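Local coordinates for sensory box/GGDEF family protein (Caulobacter crescentus, PDB 4YME), which probably takes part in making or breaking down cyclic di-GMP, as a membrane protein with GGDEF and EAL domains, this chain being the GGDEF domain, at residues Asp40-Asn48 with Gly56-Ala64. Residues are numbered along the deposited sequence; the frame is centred on the assembly and turned at random. Where two conformers were deposited one is given.
Sequences DLDHFKEAN and GDALLVETA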
loop_
_atom_site.group_PDB
_atom_site.type_symbol
_atom_site.label_atom_id
_atom_site.label_comp_id
_atom_site.label_asym_id
_atom_site.label_seq_id
_atom_site.Cartn_x
_atom_site.Cartn_y
_atom_site.Cartn_z
ATOM N N ASP A 40 -4.121 -4.507 -2.096
ATOM C CA ASP A 40 -3.909 -5.943 -2.087
ATOM C C ASP A 40 -3.848 -6.466 -3.489
ATOM O O ASP A 40 -4.118 -5.729 -4.411
ATOM C CB ASP A 40 -4.807 -6.686 -1.157
ATOM C CG ASP A 40 -6.164 -6.910 -1.658
ATOM O OD1 ASP A 40 -6.518 -6.430 -2.742
ATOM O OD2 ASP A 40 -6.806 -7.745 -0.975
ATOM N N LEU A 41 -3.360 -7.681 -3.649
ATOM C CA LEU A 41 -3.104 -8.236 -4.969
ATOM C C LEU A 41 -4.269 -9.140 -5.393
ATOM O O LEU A 41 -4.727 -9.996 -4.641
ATOM C CB LEU A 41 -1.768 -9.014 -4.990
ATOM C CG LEU A 41 -0.550 -8.148 -4.666
ATOM C CD1 LEU A 41 0.704 -9.013 -4.736
ATOM C CD2 LEU A 41 -0.423 -6.901 -5.625
ATOM N N ASP A 42 -4.662 -8.992 -6.647
ATOM C CA ASP A 42 -5.859 -9.690 -7.162
ATOM C C ASP A 42 -5.652 -11.183 -7.290
ATOM O O ASP A 42 -6.620 -11.965 -7.148
ATOM C CB ASP A 42 -6.275 -9.085 -8.490
ATOM C CG ASP A 42 -6.906 -7.687 -8.341
ATOM O OD1 ASP A 42 -7.112 -7.178 -7.230
ATOM O OD2 ASP A 42 -7.137 -7.115 -9.397
ATOM N N HIS A 43 -4.425 -11.618 -7.558
ATOM C CA HIS A 43 -4.186 -13.037 -7.911
ATOM C C HIS A 43 -3.064 -13.692 -7.127
ATOM O O HIS A 43 -2.415 -14.644 -7.575
ATOM C CB HIS A 43 -3.962 -13.195 -9.402
ATOM C CG HIS A 43 -4.985 -12.509 -10.241
ATOM N ND1 HIS A 43 -6.266 -12.987 -10.393
ATOM C CD2 HIS A 43 -4.895 -11.401 -10.995
ATOM C CE1 HIS A 43 -6.930 -12.169 -11.188
ATOM N NE2 HIS A 43 -6.122 -11.204 -11.579
ATOM N N PHE A 44 -2.880 -13.255 -5.899
ATOM C CA PHE A 44 -1.927 -13.860 -4.978
ATOM C C PHE A 44 -2.278 -15.286 -4.593
ATOM O O PHE A 44 -1.450 -16.171 -4.693
ATOM C CB PHE A 44 -1.853 -12.960 -3.733
ATOM C CG PHE A 44 -0.967 -13.440 -2.674
ATOM C CD1 PHE A 44 0.425 -13.402 -2.801
ATOM C CD2 PHE A 44 -1.494 -13.884 -1.497
ATOM C CE1 PHE A 44 1.261 -13.804 -1.775
ATOM C CE2 PHE A 44 -0.681 -14.291 -0.476
ATOM C CZ PHE A 44 0.718 -14.264 -0.621
ATOM N N LYS A 45 -3.556 -15.506 -4.276
ATOM C CA LYS A 45 -3.999 -16.867 -3.891
ATOM C C LYS A 45 -3.807 -17.835 -5.048
ATOM O O LYS A 45 -3.272 -18.906 -4.864
ATOM C CB LYS A 45 -5.437 -16.911 -3.425
ATOM C CG LYS A 45 -5.899 -18.326 -3.042
ATOM C CD LYS A 45 -7.320 -18.346 -2.431
ATOM C CE LYS A 45 -8.080 -19.636 -2.890
ATOM N NZ LYS A 45 -7.414 -20.900 -2.493
ATOM N N GLU A 46 -4.196 -17.413 -6.237
ATOM C CA GLU A 46 -4.072 -18.284 -7.387
ATOM C C GLU A 46 -2.593 -18.578 -7.698
ATOM O O GLU A 46 -2.249 -19.695 -8.071
ATOM C CB GLU A 46 -4.827 -17.668 -8.554
ATOM C CG GLU A 46 -4.868 -18.519 -9.773
ATOM C CD GLU A 46 -3.732 -18.213 -10.676
ATOM O OE1 GLU A 46 -3.170 -17.097 -10.548
ATOM O OE2 GLU A 46 -3.399 -19.058 -11.524
ATOM N N ALA A 47 -1.678 -17.621 -7.507
ATOM C CA ALA A 47 -0.230 -17.908 -7.705
ATOM C C ALA A 47 0.255 -18.983 -6.746
ATOM O O ALA A 47 0.939 -19.946 -7.109
ATOM C CB ALA A 47 0.631 -16.613 -7.531
ATOM N N ASN A 48 -0.147 -18.859 -5.492
ATOM C CA ASN A 48 0.228 -19.866 -4.514
ATOM C C ASN A 48 -0.391 -21.252 -4.822
ATOM O O ASN A 48 0.288 -22.263 -4.724
ATOM C CB ASN A 48 -0.203 -19.384 -3.149
ATOM C CG ASN A 48 0.716 -18.251 -2.640
ATOM O OD1 ASN A 48 1.919 -18.270 -2.888
ATOM N ND2 ASN A 48 0.127 -17.301 -1.954
ATOM N N GLY A 56 3.868 -16.917 -4.869
ATOM C CA GLY A 56 3.264 -15.779 -4.139
ATOM C C GLY A 56 4.346 -14.887 -3.558
ATOM O O GLY A 56 4.249 -13.639 -3.642
ATOM N N ASP A 57 5.422 -15.464 -3.051
ATOM C CA ASP A 57 6.545 -14.653 -2.543
ATOM C C ASP A 57 7.168 -13.756 -3.601
ATOM O O ASP A 57 7.501 -12.600 -3.336
ATOM C CB ASP A 57 7.595 -15.531 -1.850
ATOM C CG ASP A 57 7.112 -16.105 -0.555
ATOM O OD1 ASP A 57 5.985 -15.811 -0.076
ATOM O OD2 ASP A 57 7.895 -16.934 0.005
ATOM N N ALA A 58 7.312 -14.271 -4.808
ATOM C CA ALA A 58 7.866 -13.539 -5.917
ATOM C C ALA A 58 6.946 -12.328 -6.191
ATOM O O ALA A 58 7.460 -11.259 -6.501
ATOM C CB ALA A 58 7.944 -14.465 -7.161
ATOM N N LEU A 59 5.628 -12.525 -6.076
ATOM C CA LEU A 59 4.680 -11.416 -6.262
ATOM C C LEU A 59 4.942 -10.344 -5.239
ATOM O O LEU A 59 4.902 -9.147 -5.562
ATOM C CB LEU A 59 3.190 -11.815 -6.185
ATOM C CG LEU A 59 2.642 -12.742 -7.267
ATOM C CD1 LEU A 59 1.181 -13.029 -6.979
ATOM C CD2 LEU A 59 2.804 -12.206 -8.625
ATOM N N LEU A 60 5.134 -10.795 -3.995
ATOM C CA LEU A 60 5.354 -9.823 -2.893
ATOM C C LEU A 60 6.621 -9.021 -3.087
ATOM O O LEU A 60 6.655 -7.808 -2.891
ATOM C CB LEU A 60 5.273 -10.491 -1.528
ATOM C CG LEU A 60 3.977 -11.275 -1.246
ATOM C CD1 LEU A 60 4.035 -11.950 0.095
ATOM C CD2 LEU A 60 2.777 -10.356 -1.334
ATOM N N VAL A 61 7.694 -9.699 -3.468
ATOM C CA VAL A 61 9.005 -9.080 -3.673
ATOM C C VAL A 61 8.958 -8.092 -4.814
ATOM O O VAL A 61 9.469 -6.979 -4.715
ATOM C CB VAL A 61 10.063 -10.186 -3.917
ATOM C CG1 VAL A 61 11.326 -9.612 -4.467
ATOM C CG2 VAL A 61 10.316 -10.882 -2.552
ATOM N N GLU A 62 8.268 -8.456 -5.885
ATOM C CA GLU A 62 8.204 -7.539 -7.023
ATOM C C GLU A 62 7.283 -6.346 -6.690
ATOM O O GLU A 62 7.580 -5.234 -7.082
ATOM C CB GLU A 62 7.709 -8.272 -8.247
ATOM C CG GLU A 62 7.538 -7.400 -9.470
ATOM C CD GLU A 62 8.746 -6.759 -10.001
ATOM O OE1 GLU A 62 9.896 -7.060 -9.600
ATOM O OE2 GLU A 62 8.640 -5.803 -10.804
ATOM N N THR A 63 6.188 -6.576 -5.975
ATOM C CA THR A 63 5.304 -5.465 -5.556
ATOM C C THR A 63 6.124 -4.478 -4.767
ATOM O O THR A 63 6.029 -3.289 -4.978
ATOM C CB THR A 63 4.134 -5.993 -4.718
ATOM O OG1 THR A 63 3.317 -6.843 -5.574
ATOM C CG2 THR A 63 3.249 -4.878 -4.182
ATOM N N ALA A 64 6.912 -4.986 -3.810
ATOM C CA ALA A 64 7.730 -4.121 -2.980
ATOM C C ALA A 64 8.753 -3.357 -3.773
ATOM O O ALA A 64 8.982 -2.182 -3.502
ATOM C CB ALA A 64 8.380 -4.919 -1.922
#
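Helix 44-48 and helix 56-64 run roughly antiparallel, at 137°, with axes 9.1 Å apart at closest approach and Asn48 facing Gly56. The Phe44 ring enters between Gly56 and Leu60. CG lies anti to the backbone N (chi1 178°), which carries the ring across to helix 56-64. Its edge meets the backbone, with CE1 3.5 Å from Gly56 O. CE1 also touches CG of Leu60 at 3.7 Å, and the two side chains cross at about a right angle. Asn48 ND2 sits 3.3 Å above one ring face, offset toward the rim. Gly56 leaves room here, since a CB would clash with Phe44 and with Asn48 OD1. Leu59 CD1 reaches between the backbone of Phe44 and Ala47 CB, 3.7 Å from the latter. Leu41 CD1 packs on Leu59 CB and on Thr63 OG1, which donates to Leu59 O at 2.8 Å. With alanine for Phe44, Leu60 is likely to lose the ring it packs on, and Asn48 ND2 the face beneath it. The contact ties the end of central strand 33-41 and the following helix to helix 53-70, within the ferredoxin-like GGDEF fold. Phe85 of strand 84-91 touches Leu60 and Thr63, and Val114 of strand 114-116 adjoins Leu59.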